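Local coordinates for protein glycosyl hydrolase family 26 (PDB 4ZXO) that hydrolyses beta-mannans, probably including galactomannan, as a family 26 beta-mannanase of Bacteroides ovatus, at residues Tyr87-Tyr92 with Val155-Val160; Gly111-Val116 with Phe172-Asp177; Asp144-Leu149 with Lys198-Val203; Asp177-Glu182 with Leu220-Gly225; Lys264-Thr269 with Lys292-Tyr297. One frame throughout, in Å; residues are numbered along the deposited sequence.

Contact 1 (Tyr87-Tyr92 with Val155-Val160)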
# COMPACT_ATOMS: atom_id res chain seq x y z
N TYR A 87 8.88 -5.61 12.52
CA TYR A 87 8.99 -6.05 11.13
C TYR A 87 9.38 -4.89 10.26
O TYR A 87 10.12 -5.05 9.27
CB TYR A 87 7.70 -6.68 10.60
CG TYR A 87 7.18 -7.79 11.46
CD1 TYR A 87 8.05 -8.60 12.21
CD2 TYR A 87 5.78 -8.04 11.54
CE1 TYR A 87 7.54 -9.62 13.03
CE2 TYR A 87 5.28 -9.06 12.36
CZ TYR A 87 6.15 -9.86 13.08
OH TYR A 87 5.67 -10.86 13.87
N ILE A 88 8.83 -3.72 10.59
CA ILE A 88 9.17 -2.51 9.83
C ILE A 88 10.65 -2.14 9.99
O ILE A 88 11.33 -1.84 8.98
CB ILE A 88 8.23 -1.36 10.25
CG1 ILE A 88 6.82 -1.67 9.70
CG2 ILE A 88 8.71 0.02 9.71
CD1 ILE A 88 5.71 -0.85 10.37
N ILE A 89 11.14 -2.15 11.23
CA ILE A 89 12.55 -1.87 11.48
C ILE A 89 13.45 -2.86 10.73
O ILE A 89 14.46 -2.46 10.14
CB ILE A 89 12.78 -1.88 12.98
CG1 ILE A 89 12.18 -0.62 13.57
CG2 ILE A 89 14.23 -1.89 13.35
CD1 ILE A 89 12.02 -0.71 15.05
N GLU A 90 13.07 -4.13 10.73
CA GLU A 90 13.87 -5.14 10.05
C GLU A 90 13.85 -4.99 8.53
O GLU A 90 14.88 -5.22 7.88
CB GLU A 90 13.41 -6.54 10.44
CG GLU A 90 13.61 -6.75 11.92
CD GLU A 90 13.01 -8.04 12.46
OE1 GLU A 90 12.51 -8.89 11.71
OE2 GLU A 90 13.03 -8.19 13.70
N GLN A 91 12.72 -4.59 7.96
CA GLN A 91 12.65 -4.40 6.52
C GLN A 91 13.49 -3.20 6.14
O GLN A 91 14.21 -3.25 5.13
CB GLN A 91 11.18 -4.25 6.08
CG GLN A 91 10.99 -3.87 4.58
CD GLN A 91 11.34 -5.00 3.61
OE1 GLN A 91 12.04 -5.97 3.96
NE2 GLN A 91 10.83 -4.89 2.38
N TYR A 92 13.43 -2.12 6.92
CA TYR A 92 14.27 -0.99 6.60
C TYR A 92 15.75 -1.37 6.69
O TYR A 92 16.57 -1.01 5.83
CB TYR A 92 13.99 0.16 7.57
CG TYR A 92 14.81 1.40 7.28
CD1 TYR A 92 14.41 2.30 6.31
CD2 TYR A 92 15.98 1.67 7.99
CE1 TYR A 92 15.13 3.44 6.05
CE2 TYR A 92 16.76 2.82 7.72
CZ TYR A 92 16.31 3.71 6.75
OH TYR A 92 17.04 4.85 6.47
N VAL A 155 16.98 6.91 13.61
CA VAL A 155 16.55 7.51 12.31
C VAL A 155 15.11 7.12 12.02
O VAL A 155 14.77 5.94 12.15
CB VAL A 155 17.49 7.07 11.18
CG1 VAL A 155 17.09 7.68 9.83
CG2 VAL A 155 18.93 7.51 11.52
N LEU A 156 14.25 8.09 11.71
CA LEU A 156 12.85 7.78 11.37
C LEU A 156 12.81 6.96 10.07
O LEU A 156 13.53 7.24 9.10
CB LEU A 156 11.99 9.05 11.21
CG LEU A 156 11.44 9.81 12.46
CD1 LEU A 156 10.63 11.08 12.08
CD2 LEU A 156 10.50 8.99 13.30
N ILE A 157 11.97 5.94 10.06
CA ILE A 157 11.89 5.05 8.87
C ILE A 157 10.80 5.57 7.97
O ILE A 157 9.63 5.71 8.40
CB ILE A 157 11.61 3.63 9.33
CG1 ILE A 157 12.86 3.13 10.09
CG2 ILE A 157 11.25 2.74 8.12
CD1 ILE A 157 12.56 1.88 10.89
N PRO A 158 11.16 5.87 6.69
CA PRO A 158 10.14 6.34 5.74
C PRO A 158 9.10 5.25 5.51
O PRO A 158 9.41 4.05 5.49
CB PRO A 158 10.93 6.62 4.44
CG PRO A 158 12.33 6.81 4.90
CD PRO A 158 12.49 5.81 6.06
N VAL A 159 7.86 5.66 5.35
CA VAL A 159 6.74 4.75 5.04
C VAL A 159 5.86 5.36 3.97
O VAL A 159 5.67 6.58 3.94
CB VAL A 159 5.88 4.49 6.34
CG1 VAL A 159 4.49 3.93 6.05
CG2 VAL A 159 6.72 3.62 7.28
N VAL A 160 5.37 4.54 3.05
CA VAL A 160 4.31 5.00 2.14
C VAL A 160 2.98 4.69 2.81
O VAL A 160 2.61 3.53 2.93
CB VAL A 160 4.38 4.34 0.77
CG1 VAL A 160 3.18 4.79 -0.14
CG2 VAL A 160 5.74 4.66 0.12
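Tyr92 lays one face of its ring over the branched side chain of Ile157. CG1 of Ile157 makes the CH-pi contact, 4.1 Å from the centroid of the Tyr92 ring and displaced toward its rim. The other branch, CG2 of Ile157, sits 3.7 Å from Tyr92 CD1. CG of Tyr92 is anti to the backbone N (chi1 -179°), which directs it from the helix toward the facing loop. Farther along the ring, CE1 of Tyr92 comes within 3.5 Å of CD of Pro158, the two side chains crossing at about a right angle. Ile157 is also touched from the preceding turn of the helix. Its terminal CD1 lies 3.7 Å from CG1 of Ile89, and its CG2 lies 4.0 Å from CG2 of Ile88. An alanine in place of Tyr92 would keep CB beside Ile157 but would probably leave CG1 of Ile157 and CD of Pro158 facing a gap where the ring had been. The contact is wholly apolar across the two segments and packs helix 81-93 against the chain that leads into strand 159-162 of the TIM barrel. On the barrel side Ile88 also rests on Ile98 of strand 97-101 and Phe63 of strand 60-64, while Tyr92 and Pro158 both touch Glu11 of helix 10-19.

Contact 2 (Gly111-Val116 with Phe172-Asp177)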
# COMPACT_ATOMS: atom_id res chain seq x y z
N GLY A 111 -18.83 0.17 13.85
CA GLY A 111 -18.50 -1.00 13.02
C GLY A 111 -17.13 -0.95 12.39
O GLY A 111 -16.31 -0.07 12.71
N ASP A 112 -16.89 -1.88 11.46
CA ASP A 112 -15.57 -1.91 10.83
C ASP A 112 -15.54 -1.09 9.50
O ASP A 112 -16.47 -0.34 9.20
CB ASP A 112 -15.14 -3.36 10.60
CG ASP A 112 -16.07 -4.14 9.70
OD1 ASP A 112 -16.76 -3.54 8.89
OD2 ASP A 112 -16.05 -5.39 9.80
N SER A 113 -14.43 -1.17 8.76
CA SER A 113 -14.30 -0.34 7.55
C SER A 113 -15.40 -0.62 6.53
O SER A 113 -15.75 0.25 5.73
CB SER A 113 -12.99 -0.60 6.83
OG SER A 113 -11.89 -0.33 7.67
N TRP A 114 -15.87 -1.88 6.52
CA TRP A 114 -16.83 -2.35 5.58
C TRP A 114 -18.27 -2.07 5.99
O TRP A 114 -19.22 -2.49 5.30
CB TRP A 114 -16.67 -3.88 5.44
CG TRP A 114 -15.33 -4.29 4.90
CD1 TRP A 114 -15.02 -4.54 3.60
CD2 TRP A 114 -14.13 -4.51 5.67
NE1 TRP A 114 -13.70 -4.91 3.50
CE2 TRP A 114 -13.13 -4.90 4.74
CE3 TRP A 114 -13.79 -4.39 7.03
CZ2 TRP A 114 -11.80 -5.18 5.12
CZ3 TRP A 114 -12.47 -4.68 7.42
CH2 TRP A 114 -11.49 -5.07 6.47
N ASP A 115 -18.47 -1.44 7.14
CA ASP A 115 -19.84 -1.06 7.55
C ASP A 115 -20.29 0.17 6.77
O ASP A 115 -19.90 1.29 7.08
CB ASP A 115 -19.87 -0.82 9.06
CG ASP A 115 -21.24 -0.40 9.57
OD1 ASP A 115 -22.16 -0.25 8.71
OD2 ASP A 115 -21.42 -0.20 10.80
N VAL A 116 -21.13 -0.07 5.76
CA VAL A 116 -21.64 0.97 4.88
C VAL A 116 -23.14 1.15 5.07
O VAL A 116 -23.85 1.61 4.16
CB VAL A 116 -21.26 0.66 3.38
CG1 VAL A 116 -19.67 0.78 3.23
CG2 VAL A 116 -21.80 -0.70 2.89
N PHE A 172 -16.35 0.65 1.48
CA PHE A 172 -15.85 1.22 2.73
C PHE A 172 -16.66 2.47 3.09
O PHE A 172 -17.28 3.10 2.21
CB PHE A 172 -14.37 1.64 2.58
CG PHE A 172 -13.44 0.49 2.33
CD1 PHE A 172 -13.53 -0.66 3.11
CD2 PHE A 172 -12.45 0.57 1.36
CE1 PHE A 172 -12.62 -1.69 2.94
CE2 PHE A 172 -11.56 -0.45 1.16
CZ PHE A 172 -11.63 -1.59 1.95
N TRP A 173 -16.63 2.85 4.37
CA TRP A 173 -17.50 3.95 4.78
C TRP A 173 -17.07 5.32 4.25
O TRP A 173 -17.83 6.29 4.33
CB TRP A 173 -17.61 4.00 6.34
CG TRP A 173 -16.37 4.15 7.14
CD1 TRP A 173 -15.68 3.15 7.81
CD2 TRP A 173 -15.69 5.38 7.43
NE1 TRP A 173 -14.61 3.70 8.47
CE2 TRP A 173 -14.59 5.06 8.26
CE3 TRP A 173 -15.90 6.73 7.07
CZ2 TRP A 173 -13.71 6.04 8.77
CZ3 TRP A 173 -15.01 7.72 7.56
CH2 TRP A 173 -13.92 7.36 8.41
N TRP A 174 -15.86 5.40 3.66
CA TRP A 174 -15.36 6.59 2.96
C TRP A 174 -15.51 6.48 1.44
O TRP A 174 -14.94 7.28 0.72
CB TRP A 174 -13.90 6.84 3.29
CG TRP A 174 -12.99 5.66 2.96
CD1 TRP A 174 -12.43 5.39 1.73
CD2 TRP A 174 -12.56 4.62 3.84
NE1 TRP A 174 -11.67 4.24 1.80
CE2 TRP A 174 -11.73 3.74 3.08
CE3 TRP A 174 -12.82 4.33 5.18
CZ2 TRP A 174 -11.10 2.64 3.65
CZ3 TRP A 174 -12.27 3.17 5.75
CH2 TRP A 174 -11.40 2.35 4.97
N GLY A 175 -16.26 5.48 0.98
CA GLY A 175 -16.38 5.23 -0.45
C GLY A 175 -17.33 6.16 -1.22
O GLY A 175 -17.96 7.08 -0.63
N LYS A 176 -17.47 5.88 -2.51
CA LYS A 176 -18.05 6.88 -3.45
C LYS A 176 -19.49 7.29 -3.09
O LYS A 176 -19.84 8.51 -3.11
CB LYS A 176 -17.98 6.29 -4.87
CG LYS A 176 -18.50 7.19 -5.93
CD LYS A 176 -17.64 8.34 -6.11
CE LYS A 176 -17.88 9.00 -7.55
NZ LYS A 176 -19.31 9.41 -7.83
N ASP A 177 -20.31 6.30 -2.76
CA ASP A 177 -21.72 6.56 -2.46
C ASP A 177 -21.94 7.05 -1.03
O ASP A 177 -23.08 7.31 -0.63
CB ASP A 177 -22.57 5.32 -2.69
CG ASP A 177 -22.70 4.98 -4.14
OD1 ASP A 177 -22.27 5.77 -5.02
OD2 ASP A 177 -23.25 3.89 -4.43
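Ser113 and Phe172-Trp173 join the two loops by backbone polar contacts. Trp173 N gives Ser113 O a weak, bent hydrogen bond of 3.1 Å (134° at the hydrogen), and the same oxygen receives a CA-H...O contact from Phe172 CA at 3.2 Å. The aromatic contact is a T-shaped pair. Phe172 turns its edge to the face of the five-membered ring of Trp114, the centroids 5.0 Å apart and the planes at 62°. CE1 of Phe172 leads, 3.4 Å from NE1 of Trp114. The two side chains run side by side and point the same way. Van der Waals contacts complete the join: CG1 of Val116 lies 3.5 Å from the carbonyl C of Phe172, and CB of Ser113 lies 3.8 Å from CH2 of Trp174. Each segment is folded by a type I turn, Asp112-Asp115 and Phe172-Gly175. Both loops follow the C-terminal ends of barrel strands, the side on which TIM-barrel enzymes carry their active site. Ser113 OG and Trp173 NE1 both bond to Val104 O, and Trp174 NE1 bonds to His165 O. The chemistry thus implies a join that relies on aromatic packing, with only a weak hydrogen bond between the segments and the polar groups of these side chains held by carbonyls nearby.

Contact 3 (Asp144-Leu149 with Lys198-Val203)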
# COMPACT_ATOMS: atom_id res chain seq x y z
N ASP A 144 1.32 8.90 16.07
CA ASP A 144 2.22 8.42 17.12
C ASP A 144 2.88 7.07 16.77
O ASP A 144 4.09 6.88 17.07
CB ASP A 144 1.47 8.26 18.43
CG ASP A 144 1.11 9.58 19.08
OD1 ASP A 144 1.73 10.61 18.74
OD2 ASP A 144 0.21 9.56 19.94
N PHE A 145 2.14 6.17 16.11
CA PHE A 145 2.76 4.94 15.67
C PHE A 145 3.85 5.22 14.63
O PHE A 145 4.95 4.68 14.70
CB PHE A 145 1.74 3.98 15.10
CG PHE A 145 2.35 2.68 14.70
CD1 PHE A 145 2.66 1.73 15.64
CD2 PHE A 145 2.65 2.41 13.38
CE1 PHE A 145 3.24 0.52 15.26
CE2 PHE A 145 3.23 1.19 12.99
CZ PHE A 145 3.53 0.26 13.95
N LEU A 146 3.55 6.06 13.65
CA LEU A 146 4.53 6.39 12.62
C LEU A 146 5.82 6.99 13.19
O LEU A 146 6.93 6.73 12.71
CB LEU A 146 3.90 7.35 11.61
CG LEU A 146 2.75 6.71 10.78
CD1 LEU A 146 2.11 7.71 9.84
CD2 LEU A 146 3.20 5.46 10.00
N LEU A 147 5.66 7.82 14.21
CA LEU A 147 6.83 8.45 14.85
C LEU A 147 7.68 7.43 15.64
O LEU A 147 8.83 7.72 16.02
CB LEU A 147 6.37 9.58 15.76
CG LEU A 147 5.84 10.76 14.95
CD1 LEU A 147 5.08 11.72 15.84
CD2 LEU A 147 7.01 11.45 14.29
N SER A 148 7.10 6.29 15.95
CA SER A 148 7.81 5.26 16.72
C SER A 148 8.62 4.35 15.80
O SER A 148 9.40 3.52 16.29
CB SER A 148 6.82 4.42 17.54
OG SER A 148 6.17 3.44 16.73
N LEU A 149 8.45 4.51 14.49
CA LEU A 149 9.20 3.71 13.54
C LEU A 149 10.60 4.31 13.35
O LEU A 149 10.81 5.18 12.49
CB LEU A 149 8.45 3.62 12.21
CG LEU A 149 7.03 3.10 12.38
CD1 LEU A 149 6.34 3.12 11.00
CD2 LEU A 149 7.03 1.72 12.93
N LYS A 198 2.00 16.90 13.97
CA LYS A 198 2.71 15.95 14.83
C LYS A 198 4.19 15.82 14.47
O LYS A 198 4.95 15.17 15.19
CB LYS A 198 2.05 14.54 14.73
CG LYS A 198 0.55 14.42 15.13
CD LYS A 198 0.25 14.40 16.60
CE LYS A 198 0.53 13.07 17.25
NZ LYS A 198 0.50 13.24 18.73
N GLY A 199 4.59 16.39 13.33
CA GLY A 199 5.96 16.28 12.86
C GLY A 199 6.24 14.93 12.25
O GLY A 199 7.38 14.43 12.31
N VAL A 200 5.21 14.33 11.66
CA VAL A 200 5.42 13.04 11.00
C VAL A 200 6.10 13.27 9.64
O VAL A 200 5.47 13.24 8.61
CB VAL A 200 4.09 12.28 10.80
CG1 VAL A 200 4.38 10.91 10.23
CG2 VAL A 200 3.41 12.08 12.14
N ASN A 201 7.41 13.41 9.64
CA ASN A 201 8.14 13.79 8.44
C ASN A 201 8.69 12.61 7.68
O ASN A 201 9.47 12.76 6.75
CB ASN A 201 9.27 14.75 8.84
CG ASN A 201 8.75 15.98 9.47
OD1 ASN A 201 7.61 16.41 9.21
ND2 ASN A 201 9.55 16.58 10.34
N ASN A 202 8.25 11.42 8.07
CA ASN A 202 8.68 10.18 7.43
C ASN A 202 7.56 9.51 6.65
O ASN A 202 7.59 8.30 6.45
CB ASN A 202 9.24 9.20 8.49
CG ASN A 202 8.25 8.88 9.60
OD1 ASN A 202 7.47 9.73 10.05
ND2 ASN A 202 8.30 7.63 10.07
N VAL A 203 6.58 10.27 6.14
CA VAL A 203 5.51 9.68 5.38
C VAL A 203 5.40 10.23 3.96
O VAL A 203 5.48 11.44 3.75
CB VAL A 203 4.19 9.88 6.12
CG1 VAL A 203 3.05 9.23 5.37
CG2 VAL A 203 4.30 9.26 7.47
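Leu146 O, near the end of its helix, is gripped from both faces of its carbonyl plane. On one side comes Leu149 N; on the other comes ND2 of Asn202, 3.1 Å from Leu146 O in a fairly straight bond (162° at the hydrogen) whose donor stands 46° above the carbonyl plane. The amide group reaches this point with CG of Asn202 held between the backbone N and the carbonyl carbon (chi1 57°). ND2 also donates to Ile157 O, so two carbonyls fix how the amide is turned, whereas the buried OD1 of Asn202 has no partner in the model. At the solvent side Lys198, its chain bent at chi2 and chi3, brings NZ to 2.9 Å from Asp144 OD1, a salt bridge that meets the carboxylate on its syn side. Between these polar ends Val200 divides its methyls. CG1 of Val200 lies 3.8 Å from CB of Leu146, and CG2 of Val200 lies 3.9 Å from CG of Leu147. Leu147 in turn lays CD1 3.5 Å from Lys198 O and CD2 3.6 Å from Gly199 O. Gly199, with positive phi, closes helix 181-197 in a Schellman motif. The contact thus joins the C-terminal end of helix 132-147 to the turn that carries the chain from helix 181-197 into strand 203-207, while Leu149 reaches Ile88 of helix 81-93 and Val159 of strand 159-162.

Contact 4 (Asp177-Glu182 with Leu220-Gly225)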
# COMPACT_ATOMS: atom_id res chain seq x y z
N ASP A 177 -20.31 6.30 -2.76
CA ASP A 177 -21.72 6.56 -2.46
C ASP A 177 -21.94 7.05 -1.03
O ASP A 177 -23.08 7.31 -0.63
CB ASP A 177 -22.57 5.32 -2.69
CG ASP A 177 -22.70 4.98 -4.14
OD1 ASP A 177 -22.27 5.77 -5.02
OD2 ASP A 177 -23.25 3.89 -4.43
N LEU A 178 -20.86 7.20 -0.25
CA LEU A 178 -20.99 7.49 1.16
C LEU A 178 -20.55 8.87 1.52
O LEU A 178 -20.56 9.24 2.70
CB LEU A 178 -20.21 6.46 1.97
CG LEU A 178 -20.94 5.12 1.78
CD1 LEU A 178 -20.28 4.25 0.70
CD2 LEU A 178 -21.24 4.43 3.09
N CYS A 179 -20.13 9.66 0.53
CA CYS A 179 -19.70 11.04 0.81
C CYS A 179 -19.53 11.77 -0.49
O CYS A 179 -19.44 11.14 -1.55
CB CYS A 179 -18.38 11.08 1.62
SG CYS A 179 -16.94 10.27 0.77
N SER A 180 -19.45 13.09 -0.42
CA SER A 180 -19.18 13.90 -1.62
C SER A 180 -17.69 13.96 -1.91
O SER A 180 -16.85 13.60 -1.06
CB SER A 180 -19.70 15.33 -1.42
OG SER A 180 -18.91 16.03 -0.47
N SER A 181 -17.37 14.44 -3.10
CA SER A 181 -15.98 14.62 -3.49
C SER A 181 -15.26 15.57 -2.54
O SER A 181 -14.12 15.32 -2.17
CB SER A 181 -15.91 15.14 -4.92
OG SER A 181 -14.58 15.36 -5.30
N GLU A 182 -15.90 16.66 -2.13
CA GLU A 182 -15.28 17.62 -1.24
C GLU A 182 -15.12 17.07 0.16
O GLU A 182 -14.09 17.34 0.80
CB GLU A 182 -16.10 18.92 -1.20
CG GLU A 182 -15.81 19.75 -2.46
CD GLU A 182 -14.28 19.94 -2.80
OE1 GLU A 182 -13.47 20.34 -1.92
OE2 GLU A 182 -13.89 19.65 -3.98
N LEU A 220 -9.07 11.15 -11.08
CA LEU A 220 -8.71 12.31 -10.25
C LEU A 220 -9.89 13.07 -9.68
O LEU A 220 -9.68 14.15 -9.10
CB LEU A 220 -7.85 13.29 -11.06
CG LEU A 220 -6.50 12.69 -11.49
CD1 LEU A 220 -5.71 13.75 -12.32
CD2 LEU A 220 -5.69 12.30 -10.25
N GLU A 221 -11.14 12.63 -9.91
CA GLU A 221 -12.30 13.42 -9.45
C GLU A 221 -12.23 13.71 -7.95
O GLU A 221 -12.62 14.79 -7.51
CB GLU A 221 -13.59 12.66 -9.76
CG GLU A 221 -14.84 13.48 -9.49
CD GLU A 221 -15.94 12.80 -8.69
OE1 GLU A 221 -15.79 11.75 -7.99
OE2 GLU A 221 -17.03 13.35 -8.78
N ARG A 222 -11.73 12.74 -7.17
CA ARG A 222 -11.66 12.93 -5.72
C ARG A 222 -10.21 13.10 -5.21
O ARG A 222 -9.90 12.81 -4.01
CB ARG A 222 -12.35 11.74 -5.01
CG ARG A 222 -13.82 11.75 -5.28
CD ARG A 222 -14.64 10.75 -4.49
NE ARG A 222 -16.04 11.09 -4.79
CZ ARG A 222 -17.06 10.91 -3.94
NH1 ARG A 222 -16.84 10.36 -2.73
NH2 ARG A 222 -18.29 11.32 -4.31
N TYR A 223 -9.34 13.54 -6.10
CA TYR A 223 -7.93 13.72 -5.77
C TYR A 223 -7.73 14.97 -4.93
O TYR A 223 -8.14 16.07 -5.35
CB TYR A 223 -7.16 13.84 -7.09
CG TYR A 223 -5.67 13.98 -6.98
CD1 TYR A 223 -4.86 12.93 -6.58
CD2 TYR A 223 -5.06 15.15 -7.38
CE1 TYR A 223 -3.52 13.08 -6.50
CE2 TYR A 223 -3.67 15.29 -7.36
CZ TYR A 223 -2.91 14.25 -6.92
OH TYR A 223 -1.53 14.42 -6.91
N PRO A 224 -7.07 14.82 -3.75
CA PRO A 224 -6.97 15.96 -2.83
C PRO A 224 -5.84 16.94 -3.19
O PRO A 224 -5.71 17.97 -2.56
CB PRO A 224 -6.73 15.30 -1.47
CG PRO A 224 -5.91 14.02 -1.86
CD PRO A 224 -6.60 13.55 -3.14
N GLY A 225 -5.03 16.63 -4.19
CA GLY A 225 -4.07 17.61 -4.66
C GLY A 225 -2.61 17.20 -4.61
O GLY A 225 -2.19 16.33 -3.82
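Arg222 grips Cys179 O end-on with NH1 and NH2, just ahead of the N-cap of helix 181-197, where Ser180 holds the cap position. Each nitrogen of Arg222 lies 3.0 Å from Cys179 O, and the oxygen is close to the guanidinium plane; NH2 is tilted 16° from the carbonyl plane, while NH1 stands well above it. One face of the guanidinium lies over the backbone that enters the helix, with Ser180 C 3.4 Å and Ser181 N 3.5 Å from its plane. The side chain is extended from CG to NE, which carries the group past Ser181. Ser181 OG donates to Glu221 O in one of its two modelled conformers, so the bond is doubtful. Farther out, Glu221 OE1 forms a salt bridge with Arg222 NE at 3.3 Å, in the guanidinium plane, and may offset the cost of a positive group beside a helix N-terminus. Both residues lie at the centre of a type I turn from Leu220 to Tyr223. The contact thereby joins the loop before strand 231-235 to the start of helix 181-197 at the protein surface. At the guanidinium end, SG of Cys179 lies 3.5 Å from Arg222 NH1.

Contact 5 (Lys264-Thr269 with Lys292-Tyr297)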
# COMPACT_ATOMS: atom_id res chain seq x y z
N LYS A 264 4.20 12.54 -10.55
CA LYS A 264 4.14 11.61 -9.42
C LYS A 264 4.57 10.27 -9.92
O LYS A 264 4.18 9.89 -11.03
CB LYS A 264 2.71 11.47 -8.85
CG LYS A 264 2.09 12.82 -8.45
CD LYS A 264 2.83 13.47 -7.28
CE LYS A 264 2.07 14.73 -6.80
NZ LYS A 264 2.96 15.48 -5.83
N PRO A 265 5.30 9.51 -9.08
CA PRO A 265 5.55 8.09 -9.37
C PRO A 265 4.24 7.33 -9.22
O PRO A 265 3.34 7.79 -8.53
CB PRO A 265 6.55 7.70 -8.28
CG PRO A 265 6.26 8.58 -7.16
CD PRO A 265 5.81 9.90 -7.76
N ILE A 266 4.21 6.14 -9.81
CA ILE A 266 3.00 5.33 -9.85
C ILE A 266 3.28 3.93 -9.31
O ILE A 266 4.43 3.46 -9.26
CB ILE A 266 2.44 5.25 -11.29
CG1 ILE A 266 3.40 4.47 -12.20
CG2 ILE A 266 2.13 6.69 -11.80
CD1 ILE A 266 2.84 4.26 -13.61
N ALA A 267 2.22 3.26 -8.89
CA ALA A 267 2.38 1.94 -8.34
C ALA A 267 1.09 1.13 -8.45
O ALA A 267 -0.00 1.68 -8.40
CB ALA A 267 2.81 2.00 -6.84
N LEU A 268 1.24 -0.19 -8.57
CA LEU A 268 0.11 -1.09 -8.47
C LEU A 268 0.06 -1.53 -7.00
O LEU A 268 0.82 -2.39 -6.57
CB LEU A 268 0.27 -2.24 -9.46
CG LEU A 268 -0.81 -3.33 -9.47
CD1 LEU A 268 -2.26 -2.81 -9.60
CD2 LEU A 268 -0.51 -4.30 -10.59
N THR A 269 -0.72 -0.79 -6.21
CA THR A 269 -0.60 -0.84 -4.77
C THR A 269 -1.29 -2.07 -4.15
O THR A 269 -0.96 -2.46 -3.03
CB THR A 269 -1.14 0.48 -4.12
OG1 THR A 269 -2.39 0.85 -4.72
CG2 THR A 269 -0.10 1.59 -4.39
N LYS A 292 5.15 -3.17 -19.08
CA LYS A 292 4.95 -2.11 -20.07
C LYS A 292 4.82 -0.72 -19.44
O LYS A 292 4.69 0.28 -20.14
CB LYS A 292 3.68 -2.40 -20.89
CG LYS A 292 3.64 -3.76 -21.61
CD LYS A 292 2.52 -3.83 -22.58
CE LYS A 292 1.18 -3.82 -21.93
NZ LYS A 292 0.11 -3.82 -23.01
N TYR A 293 4.87 -0.65 -18.11
CA TYR A 293 4.56 0.61 -17.42
C TYR A 293 5.62 0.90 -16.40
O TYR A 293 6.16 -0.02 -15.80
CB TYR A 293 3.19 0.52 -16.72
CG TYR A 293 2.07 0.20 -17.68
CD1 TYR A 293 1.46 1.23 -18.45
CD2 TYR A 293 1.62 -1.11 -17.85
CE1 TYR A 293 0.46 0.93 -19.31
CE2 TYR A 293 0.64 -1.39 -18.76
CZ TYR A 293 0.04 -0.38 -19.45
OH TYR A 293 -0.97 -0.66 -20.37
N PRO A 294 5.88 2.19 -16.15
CA PRO A 294 6.97 2.59 -15.23
C PRO A 294 6.59 2.50 -13.77
O PRO A 294 6.68 3.47 -13.03
CB PRO A 294 7.27 4.03 -15.64
CG PRO A 294 5.87 4.54 -16.19
CD PRO A 294 5.22 3.33 -16.82
N LEU A 295 6.16 1.33 -13.35
CA LEU A 295 5.71 1.18 -11.98
C LEU A 295 6.88 1.24 -11.01
O LEU A 295 7.93 0.60 -11.23
CB LEU A 295 5.03 -0.16 -11.75
CG LEU A 295 3.81 -0.41 -12.63
CD1 LEU A 295 3.17 -1.73 -12.17
CD2 LEU A 295 2.80 0.68 -12.48
N SER A 296 6.68 1.91 -9.87
CA SER A 296 7.71 1.88 -8.83
C SER A 296 7.65 0.61 -8.02
O SER A 296 8.69 0.15 -7.52
CB SER A 296 7.58 3.05 -7.88
OG SER A 296 7.71 4.26 -8.58
N TYR A 297 6.43 0.07 -7.84
CA TYR A 297 6.29 -1.20 -7.15
C TYR A 297 4.95 -1.83 -7.50
O TYR A 297 4.05 -1.17 -8.07
CB TYR A 297 6.44 -1.06 -5.62
CG TYR A 297 5.48 -0.14 -4.87
CD1 TYR A 297 4.33 -0.62 -4.22
CD2 TYR A 297 5.76 1.23 -4.81
CE1 TYR A 297 3.50 0.28 -3.48
CE2 TYR A 297 4.98 2.09 -4.11
CZ TYR A 297 3.86 1.64 -3.45
OH TYR A 297 3.11 2.61 -2.80
O HOH W 1 6.74 5.28 -11.04
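Tyr297 receives the methyl of Ala267 on one face of its ring, CB standing 3.4 Å above the plane and over the centre, a CH-pi contact only 12° off the normal. Thr269 CG2 approaches the same ring obliquely, 3.7 Å from Tyr297 OH. CG of Tyr297 occupies the crowded position between N and the carbonyl carbon (chi1 59°), and from there the ring extends to meet Ala267. An alanine in place of Tyr297 would probably leave the methyls of Ala267 and Thr269 beside an unfilled gap. Two backbone bonds join the strands, Ser296 N to Ile266 O at 2.8 Å and Leu268 N to Tyr297 O at 3.0 Å. A water accepts from Ile266 N and lies 2.7 Å from Pro294 O. CD1 of Ile266 packs on CD2 of Leu295, 3.8 Å away. These neighbouring parallel strands of the barrel are linked by a beta-alpha-beta crossover through helix 281-290. The chemistry implies a buried seam in which main-chain bonds set the pairing and apolar groups fill its flanks.

In the fold
From the N terminus, contact 1 opens first, on helix 81-93, then contact 2 in the loop after strand 97-101 and contact 3 at the end of helix 132-147. They close in the same order, at strand 159-162, in the loop beyond it and before strand 203-207, so all three cross. Contact 4 opens at Asp177, which it shares with contact 2, and crosses contact 3. Contact 5 follows in series and closes a single beta-alpha-beta unit. Contacts 1 and 3 touch through Ile157 and Leu149 and join outer helices to the barrel. Contacts 2 and 4 lie opposite contact 1 about the chain's centre, joining loops and the start of helix 181-197. Val160 meets Tyr297, bringing contacts 1 and 5 together.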